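Local coordinates for uncharacterized protein YPL067C (Saccharomyces cerevisiae, PDB 5KCI) that is of unknown function but may be related to histidine triad proteins and may be connected with amyloid toxicity, at residues A[24-29]-A[150-155]; A[105-110]-A[167-172]; A[146-151]-A[172-177]. One frame throughout, in Å; residues are numbered along the deposited sequence.

Contact 1 (A[24-29]-A[150-155]); sequences EIIESG and AWFVNY. With SO4 (sulfate ion), chain D.
I26 in helix 24-28 lies across from F152 in strand 150-152, where the two segment axes come within 9.2 Å and run at 41° to each other. I26 carries the apolar half of the contact. Its CD1 methyl reaches A150 CB at 3.7 Å. The same methyl meets CD1 of the F152 ring obliquely, and the two side chains cross at about a right angle. I26 CG2, anti to the backbone N, sits 3.6 Å from W151 O. The polar half is one bond at the end of the helix: Y155 OH donates to G29 O over 2.7 Å. The hydroxyl lies in the carbonyl plane of G29, on a lone pair, with a C=O...OH angle of 115°. G29 is the C-prime residue of a Schellman motif, so the tyrosine ties down the turn that ends the helix. A phenylalanine in place of Y155 would probably leave G29 O without this donor and the helix end less firmly held. Strand 149-152 is an outermost strand of the sheet, paired with strand 165-172. A150 also packs on W19 and K23 of helix 19-28, while W151 starts away from that helix and its side chain packs on helix 120-135.

Contact 2 (A[105-110]-A[167-172]); sequences LVLWSK and AHVLLF. With SO4 (sulfate ion), chain D.
A167 O is gripped twice by 105-110. L107 N gives it a nearly straight hydrogen bond of 2.8 Å, with an N-H...O angle of 176°. V106 CA adds a CA-H...O contact to A167 O at 3.4 Å. L105 O is held in a similar way, by V169 N at 2.9 Å and by H168 CA at 3.5 Å. The return bonds, L105 N to V169 O and A167 N to L107 O, complete two hydrogen-bonded pairs, with V106 and H168 the non-hydrogen-bonded pair between them. This is the middle of the four-stranded antiparallel sheet, where strands 102-109 and 165-172 are neighbours. L105, L107, A167 and V169 share one face. There L105 CD1 meets L171 CD1 at 3.8 Å, and L107 CB lies 3.9 Å from V169 CG2. M130 and F133 of helix 120-135 pack on this face. V106 and H168 point to the other face. The H-x-H pattern of H166 and H168 there recalls the histidine triad. With CG anti to the carbonyl carbon (chi1 -62°), the H168 side chain leaves the strand beside its backbone N, and V106 CG2 approaches its ring obliquely. H168 NE2 donates to sulfate O2 at 2.8 Å, in a nearly straight bond at the ring edge; its bond to sulfate O3 is weak. H166 NE2 also binds the sulfate, which probably came from the crystallisation liquor. On the H168 ring, ND1 is hydrogen-bonded to H104 NE2, which fixes the rotation of the imidazole. The F152 ring stacks on that of H168.

Contact 3 (A[146-151]-A[172-177]); sequences SGHVAW and FFPRER
H148 CG lies beside the backbone N, anti to the carbonyl carbon (chi1 -75°), while F172 CG is anti to its own backbone N (chi1 -173°). From these positions the two rings meet in a T-shaped stack, centroids 5.0 Å apart and planes at 64°. The edge of F172 points at the face of H148. F172 CD2 lies over the centre of the imidazole, 3.8 Å from H148 NE2. S146 O lies over the opposite face, toward the rim. P174 comes tip to tip with the histidine, its CG 3.5 Å from H148 CE1. R177 also meets the imidazole tip to tip, with NH1 3.3 Å from H148 CE1. The arginine chain bends at chi3, and NH2 donates to S146 OG over 2.8 Å, a little out of the guanidinium plane. S146 OG has a second partner in P142 O. On the backbone, F172 N donates to H148 O at 2.9 Å. W19 stacks on F172 and meets H148 edge-to-face. Helix 141-146 ends in a Schellman motif at G147, and strand 149-152 starts soon after. The contact lies at the surface, at the end of an antiparallel strand pair, where strand 165-172 runs out into a loop.

How the contacts relate
Contact 2 is core, its centre about 1 Å from the centre of the chain. Contact 1 is partly buried and contact 3 lies at the surface. All three reach the same antiparallel sheet. Contact 2 joins two neighbouring strands by backbone bonds. Contact 1 packs a helix on the outer strand 149-152, and contact 3 joins the start of that strand to the loop after strand 165-172. F152 O to H168 N and A150 O to L170 N link contacts 1 and 2. The sulfate joins them through N154 and H168. Chemistry differs: aliphatic side chains and a histidine at the centre, isoleucine packing and one tyrosine bond at a helix end, and aromatic and arginine contacts outside.

Contact 1 (A[24-29]-A[150-155])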
# COMPACT_ATOMS: atom_id res chain seq x y z
N GLU A 24 -10.15 -5.64 12.41
CA GLU A 24 -11.11 -4.88 13.20
C GLU A 24 -10.75 -3.40 13.21
O GLU A 24 -11.63 -2.53 13.08
CB GLU A 24 -11.17 -5.42 14.63
CG GLU A 24 -11.84 -6.78 14.77
CD GLU A 24 -11.63 -7.41 16.14
OE1 GLU A 24 -11.18 -6.70 17.07
OE2 GLU A 24 -11.91 -8.62 16.28
N ILE A 25 -9.46 -3.08 13.35
CA ILE A 25 -9.01 -1.69 13.31
C ILE A 25 -9.31 -1.06 11.96
O ILE A 25 -9.77 0.10 11.89
CB ILE A 25 -7.51 -1.64 13.66
CG1 ILE A 25 -7.30 -2.02 15.12
CG2 ILE A 25 -6.92 -0.23 13.38
CD1 ILE A 25 -5.85 -2.31 15.51
N ILE A 26 -9.04 -1.77 10.86
CA ILE A 26 -9.29 -1.20 9.54
C ILE A 26 -10.78 -0.95 9.36
O ILE A 26 -11.21 0.10 8.83
CB ILE A 26 -8.71 -2.12 8.45
CG1 ILE A 26 -7.19 -2.04 8.45
CG2 ILE A 26 -9.24 -1.75 7.08
CD1 ILE A 26 -6.52 -3.12 7.55
N GLU A 27 -11.60 -1.90 9.81
CA GLU A 27 -13.05 -1.80 9.72
C GLU A 27 -13.58 -0.63 10.54
O GLU A 27 -14.50 0.07 10.11
CB GLU A 27 -13.67 -3.11 10.20
CG GLU A 27 -15.19 -3.12 10.31
CD GLU A 27 -15.88 -3.11 8.97
OE1 GLU A 27 -15.19 -3.19 7.93
OE2 GLU A 27 -17.12 -3.02 8.95
N SER A 28 -13.06 -0.44 11.75
CA SER A 28 -13.52 0.67 12.58
C SER A 28 -12.97 2.01 12.11
O SER A 28 -13.48 3.05 12.53
CB SER A 28 -13.12 0.43 14.04
OG SER A 28 -11.72 0.47 14.19
N GLY A 29 -11.97 2.01 11.24
CA GLY A 29 -11.35 3.25 10.80
C GLY A 29 -10.42 3.86 11.81
O GLY A 29 -9.98 5.01 11.63
N ALA A 150 -5.50 -7.24 3.23
CA ALA A 150 -6.22 -6.08 3.73
C ALA A 150 -5.53 -4.83 3.24
O ALA A 150 -4.37 -4.87 2.83
CB ALA A 150 -6.27 -6.05 5.27
N TRP A 151 -6.23 -3.70 3.32
CA TRP A 151 -5.61 -2.47 2.87
C TRP A 151 -6.24 -1.30 3.59
O TRP A 151 -7.38 -1.37 4.07
CB TRP A 151 -5.72 -2.29 1.34
CG TRP A 151 -7.11 -2.07 0.82
CD1 TRP A 151 -8.00 -3.03 0.42
CD2 TRP A 151 -7.77 -0.80 0.61
NE1 TRP A 151 -9.17 -2.44 -0.01
CE2 TRP A 151 -9.05 -1.08 0.10
CE3 TRP A 151 -7.39 0.53 0.83
CZ2 TRP A 151 -9.98 -0.06 -0.22
CZ3 TRP A 151 -8.33 1.55 0.51
CH2 TRP A 151 -9.59 1.23 -0.01
N PHE A 152 -5.47 -0.21 3.68
CA PHE A 152 -5.98 1.03 4.22
C PHE A 152 -5.20 2.18 3.64
O PHE A 152 -4.06 2.04 3.21
CB PHE A 152 -5.90 1.10 5.74
CG PHE A 152 -4.51 0.95 6.29
CD1 PHE A 152 -3.93 -0.31 6.48
CD2 PHE A 152 -3.78 2.06 6.67
CE1 PHE A 152 -2.66 -0.43 6.98
CE2 PHE A 152 -2.50 1.95 7.17
CZ PHE A 152 -1.93 0.71 7.34
N VAL A 153 -5.82 3.35 3.69
CA VAL A 153 -5.18 4.58 3.29
C VAL A 153 -5.19 5.50 4.50
O VAL A 153 -6.25 5.80 5.05
CB VAL A 153 -5.92 5.24 2.11
CG1 VAL A 153 -5.34 6.59 1.84
CG2 VAL A 153 -5.81 4.34 0.88
N ASN A 154 -4.01 5.96 4.90
CA ASN A 154 -3.91 6.83 6.06
C ASN A 154 -4.60 8.16 5.79
O ASN A 154 -4.54 8.72 4.68
CB ASN A 154 -2.46 7.07 6.42
CG ASN A 154 -1.91 6.01 7.36
OD1 ASN A 154 -2.66 5.35 8.06
ND2 ASN A 154 -0.61 5.91 7.43
N TYR A 155 -5.30 8.65 6.80
CA TYR A 155 -6.01 9.92 6.71
C TYR A 155 -5.03 11.06 6.56
O TYR A 155 -3.84 10.93 6.86
CB TYR A 155 -6.84 10.17 7.97
CG TYR A 155 -7.81 9.05 8.32
CD1 TYR A 155 -8.91 8.82 7.55
CD2 TYR A 155 -7.62 8.26 9.46
CE1 TYR A 155 -9.83 7.84 7.85
CE2 TYR A 155 -8.53 7.26 9.77
CZ TYR A 155 -9.64 7.05 8.96
OH TYR A 155 -10.58 6.08 9.22
S SO4 D . 1.81 7.28 5.14
O1 SO4 D . 2.30 8.41 4.31
O2 SO4 D . 0.58 6.68 4.66
O3 SO4 D . 2.84 6.21 5.16
O4 SO4 D . 1.60 7.74 6.50

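Contact 2 (A[105-110]-A[167-172])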
# COMPACT_ATOMS: atom_id res chain seq x y z
N LEU A 105 3.12 -3.87 2.50
CA LEU A 105 3.47 -3.29 1.20
C LEU A 105 2.83 -1.92 1.07
O LEU A 105 1.91 -1.59 1.81
CB LEU A 105 3.01 -4.17 0.04
CG LEU A 105 3.41 -5.64 0.08
CD1 LEU A 105 2.87 -6.37 -1.15
CD2 LEU A 105 4.93 -5.77 0.14
N VAL A 106 3.33 -1.15 0.11
CA VAL A 106 2.78 0.16 -0.23
C VAL A 106 2.50 0.15 -1.72
O VAL A 106 3.37 -0.21 -2.51
CB VAL A 106 3.73 1.31 0.12
CG1 VAL A 106 3.07 2.69 -0.25
CG2 VAL A 106 4.10 1.26 1.60
N LEU A 107 1.28 0.53 -2.07
CA LEU A 107 0.82 0.65 -3.44
C LEU A 107 0.63 2.13 -3.78
O LEU A 107 -0.32 2.75 -3.31
CB LEU A 107 -0.50 -0.08 -3.60
CG LEU A 107 -1.26 0.09 -4.91
CD1 LEU A 107 -0.45 -0.46 -6.08
CD2 LEU A 107 -2.62 -0.63 -4.81
N TRP A 108 1.49 2.63 -4.64
CA TRP A 108 1.47 4.01 -5.13
C TRP A 108 0.64 4.08 -6.41
O TRP A 108 0.73 3.19 -7.27
CB TRP A 108 2.89 4.50 -5.39
CG TRP A 108 3.74 4.51 -4.20
CD1 TRP A 108 4.55 3.50 -3.75
CD2 TRP A 108 3.85 5.57 -3.26
NE1 TRP A 108 5.19 3.89 -2.58
CE2 TRP A 108 4.77 5.16 -2.27
CE3 TRP A 108 3.28 6.85 -3.16
CZ2 TRP A 108 5.11 5.99 -1.19
CZ3 TRP A 108 3.62 7.65 -2.10
CH2 TRP A 108 4.51 7.23 -1.13
N SER A 109 -0.15 5.15 -6.55
CA SER A 109 -0.96 5.32 -7.74
C SER A 109 -0.86 6.76 -8.26
O SER A 109 -1.01 7.70 -7.50
CB SER A 109 -2.44 5.01 -7.46
OG SER A 109 -3.22 5.18 -8.63
N LYS A 110 -0.59 6.89 -9.56
CA LYS A 110 -0.58 8.18 -10.24
C LYS A 110 -1.96 8.83 -10.22
O LYS A 110 -2.07 10.06 -10.27
CB LYS A 110 -0.14 8.00 -11.69
CG LYS A 110 1.33 8.09 -11.98
CD LYS A 110 1.56 8.38 -13.48
CE LYS A 110 2.89 7.83 -13.99
NZ LYS A 110 2.86 7.46 -15.44
N ALA A 167 -1.64 3.44 -0.83
CA ALA A 167 -2.39 2.56 0.04
C ALA A 167 -1.42 1.59 0.70
O ALA A 167 -0.45 1.14 0.08
CB ALA A 167 -3.46 1.78 -0.73
N HIS A 168 -1.69 1.28 1.95
CA HIS A 168 -1.00 0.23 2.66
C HIS A 168 -1.71 -1.08 2.38
O HIS A 168 -2.91 -1.20 2.60
CB HIS A 168 -0.95 0.56 4.15
CG HIS A 168 -0.20 1.82 4.44
ND1 HIS A 168 1.14 1.83 4.72
CD2 HIS A 168 -0.59 3.13 4.40
CE1 HIS A 168 1.55 3.08 4.89
NE2 HIS A 168 0.52 3.88 4.71
N VAL A 169 -0.98 -2.04 1.81
CA VAL A 169 -1.53 -3.33 1.41
C VAL A 169 -0.83 -4.36 2.26
O VAL A 169 0.40 -4.48 2.18
CB VAL A 169 -1.30 -3.63 -0.07
CG1 VAL A 169 -1.77 -5.00 -0.44
CG2 VAL A 169 -1.99 -2.59 -0.98
N LEU A 170 -1.59 -5.07 3.07
CA LEU A 170 -1.09 -6.06 4.01
C LEU A 170 -1.44 -7.44 3.49
O LEU A 170 -2.59 -7.69 3.11
CB LEU A 170 -1.72 -5.88 5.39
CG LEU A 170 -1.63 -4.47 5.98
CD1 LEU A 170 -2.17 -4.48 7.39
CD2 LEU A 170 -0.23 -3.94 5.99
N LEU A 171 -0.45 -8.35 3.54
CA LEU A 171 -0.63 -9.72 3.11
C LEU A 171 -0.26 -10.61 4.28
O LEU A 171 0.81 -10.44 4.85
CB LEU A 171 0.30 -10.06 1.94
CG LEU A 171 0.22 -9.17 0.70
CD1 LEU A 171 1.14 -9.71 -0.36
CD2 LEU A 171 -1.20 -9.07 0.22
N PHE A 172 -1.14 -11.55 4.64
CA PHE A 172 -0.87 -12.41 5.78
C PHE A 172 -0.47 -13.80 5.29
O PHE A 172 -1.24 -14.47 4.60
CB PHE A 172 -2.07 -12.49 6.72
CG PHE A 172 -1.81 -13.25 8.03
CD1 PHE A 172 -0.56 -13.24 8.65
CD2 PHE A 172 -2.85 -13.91 8.67
CE1 PHE A 172 -0.36 -13.91 9.84
CE2 PHE A 172 -2.64 -14.56 9.88
CZ PHE A 172 -1.39 -14.55 10.46
S SO4 D . 1.81 7.28 5.14
O1 SO4 D . 2.30 8.41 4.31
O2 SO4 D . 0.58 6.68 4.66
O3 SO4 D . 2.84 6.21 5.16
O4 SO4 D . 1.60 7.74 6.50

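Contact 3 (A[146-151]-A[172-177])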
# COMPACT_ATOMS: atom_id res chain seq x y z
N SER A 146 -8.32 -16.79 1.40
CA SER A 146 -8.19 -16.92 2.85
C SER A 146 -8.64 -15.71 3.66
O SER A 146 -8.65 -15.78 4.90
CB SER A 146 -6.73 -17.22 3.18
OG SER A 146 -6.28 -18.41 2.53
N GLY A 147 -9.00 -14.58 3.04
CA GLY A 147 -9.22 -13.37 3.81
C GLY A 147 -7.94 -12.74 4.33
O GLY A 147 -7.97 -12.02 5.33
N HIS A 148 -6.82 -12.98 3.66
CA HIS A 148 -5.51 -12.61 4.17
C HIS A 148 -4.89 -11.48 3.36
O HIS A 148 -3.67 -11.33 3.30
CB HIS A 148 -4.61 -13.84 4.18
CG HIS A 148 -4.94 -14.77 5.30
ND1 HIS A 148 -4.36 -16.02 5.45
CD2 HIS A 148 -5.80 -14.62 6.34
CE1 HIS A 148 -4.86 -16.59 6.54
NE2 HIS A 148 -5.73 -15.76 7.09
N VAL A 149 -5.75 -10.67 2.74
CA VAL A 149 -5.35 -9.41 2.14
C VAL A 149 -6.17 -8.31 2.79
O VAL A 149 -7.40 -8.41 2.87
CB VAL A 149 -5.59 -9.40 0.62
CG1 VAL A 149 -5.07 -8.06 0.02
CG2 VAL A 149 -4.92 -10.57 -0.05
N ALA A 150 -5.50 -7.24 3.23
CA ALA A 150 -6.22 -6.08 3.73
C ALA A 150 -5.53 -4.83 3.24
O ALA A 150 -4.37 -4.87 2.83
CB ALA A 150 -6.27 -6.05 5.27
N TRP A 151 -6.23 -3.70 3.32
CA TRP A 151 -5.61 -2.47 2.87
C TRP A 151 -6.24 -1.30 3.59
O TRP A 151 -7.38 -1.37 4.07
CB TRP A 151 -5.72 -2.29 1.34
CG TRP A 151 -7.11 -2.07 0.82
CD1 TRP A 151 -8.00 -3.03 0.42
CD2 TRP A 151 -7.77 -0.80 0.61
NE1 TRP A 151 -9.17 -2.44 -0.01
CE2 TRP A 151 -9.05 -1.08 0.10
CE3 TRP A 151 -7.39 0.53 0.83
CZ2 TRP A 151 -9.98 -0.06 -0.22
CZ3 TRP A 151 -8.33 1.55 0.51
CH2 TRP A 151 -9.59 1.23 -0.01
N PHE A 172 -1.14 -11.55 4.64
CA PHE A 172 -0.87 -12.41 5.78
C PHE A 172 -0.47 -13.80 5.29
O PHE A 172 -1.24 -14.47 4.60
CB PHE A 172 -2.07 -12.49 6.72
CG PHE A 172 -1.81 -13.25 8.03
CD1 PHE A 172 -0.56 -13.24 8.65
CD2 PHE A 172 -2.85 -13.91 8.67
CE1 PHE A 172 -0.36 -13.91 9.84
CE2 PHE A 172 -2.64 -14.56 9.88
CZ PHE A 172 -1.39 -14.55 10.46
N PHE A 173 0.73 -14.23 5.71
CA PHE A 173 1.27 -15.55 5.44
C PHE A 173 1.42 -16.23 6.80
O PHE A 173 2.47 -16.10 7.44
CB PHE A 173 2.62 -15.48 4.72
CG PHE A 173 2.58 -14.79 3.38
CD1 PHE A 173 2.79 -13.44 3.28
CD2 PHE A 173 2.39 -15.51 2.23
CE1 PHE A 173 2.81 -12.83 2.07
CE2 PHE A 173 2.40 -14.91 1.02
CZ PHE A 173 2.59 -13.54 0.93
N PRO A 174 0.41 -16.94 7.30
CA PRO A 174 0.54 -17.57 8.62
C PRO A 174 1.75 -18.50 8.70
O PRO A 174 2.11 -19.16 7.73
CB PRO A 174 -0.77 -18.35 8.79
CG PRO A 174 -1.74 -17.66 7.82
CD PRO A 174 -0.86 -17.27 6.65
N ARG A 175 2.38 -18.50 9.86
CA ARG A 175 3.61 -19.29 10.05
C ARG A 175 3.33 -20.79 9.89
O ARG A 175 4.24 -21.56 9.53
CB ARG A 175 4.21 -18.96 11.41
CG ARG A 175 4.98 -17.64 11.44
CD ARG A 175 6.32 -17.73 10.72
NE ARG A 175 7.12 -16.52 10.89
CZ ARG A 175 7.34 -15.61 9.94
NH1 ARG A 175 6.84 -15.74 8.71
NH2 ARG A 175 8.08 -14.55 10.22
N GLU A 176 2.12 -21.24 10.19
CA GLU A 176 1.82 -22.65 10.03
C GLU A 176 1.52 -23.02 8.58
O GLU A 176 1.34 -24.20 8.28
CB GLU A 176 0.67 -23.08 10.96
CG GLU A 176 -0.73 -22.62 10.58
CD GLU A 176 -1.04 -21.17 10.95
OE1 GLU A 176 -0.13 -20.43 11.40
OE2 GLU A 176 -2.23 -20.78 10.80
N ARG A 177 1.53 -22.04 7.67
CA ARG A 177 1.24 -22.26 6.26
C ARG A 177 2.37 -21.86 5.33
O ARG A 177 2.51 -22.47 4.26
CB ARG A 177 -0.04 -21.50 5.87
CG ARG A 177 -1.23 -22.14 6.53
CD ARG A 177 -2.40 -21.22 6.64
NE ARG A 177 -3.01 -20.97 5.34
CZ ARG A 177 -4.18 -20.35 5.18
NH1 ARG A 177 -4.84 -19.87 6.24
NH2 ARG A 177 -4.67 -20.18 3.96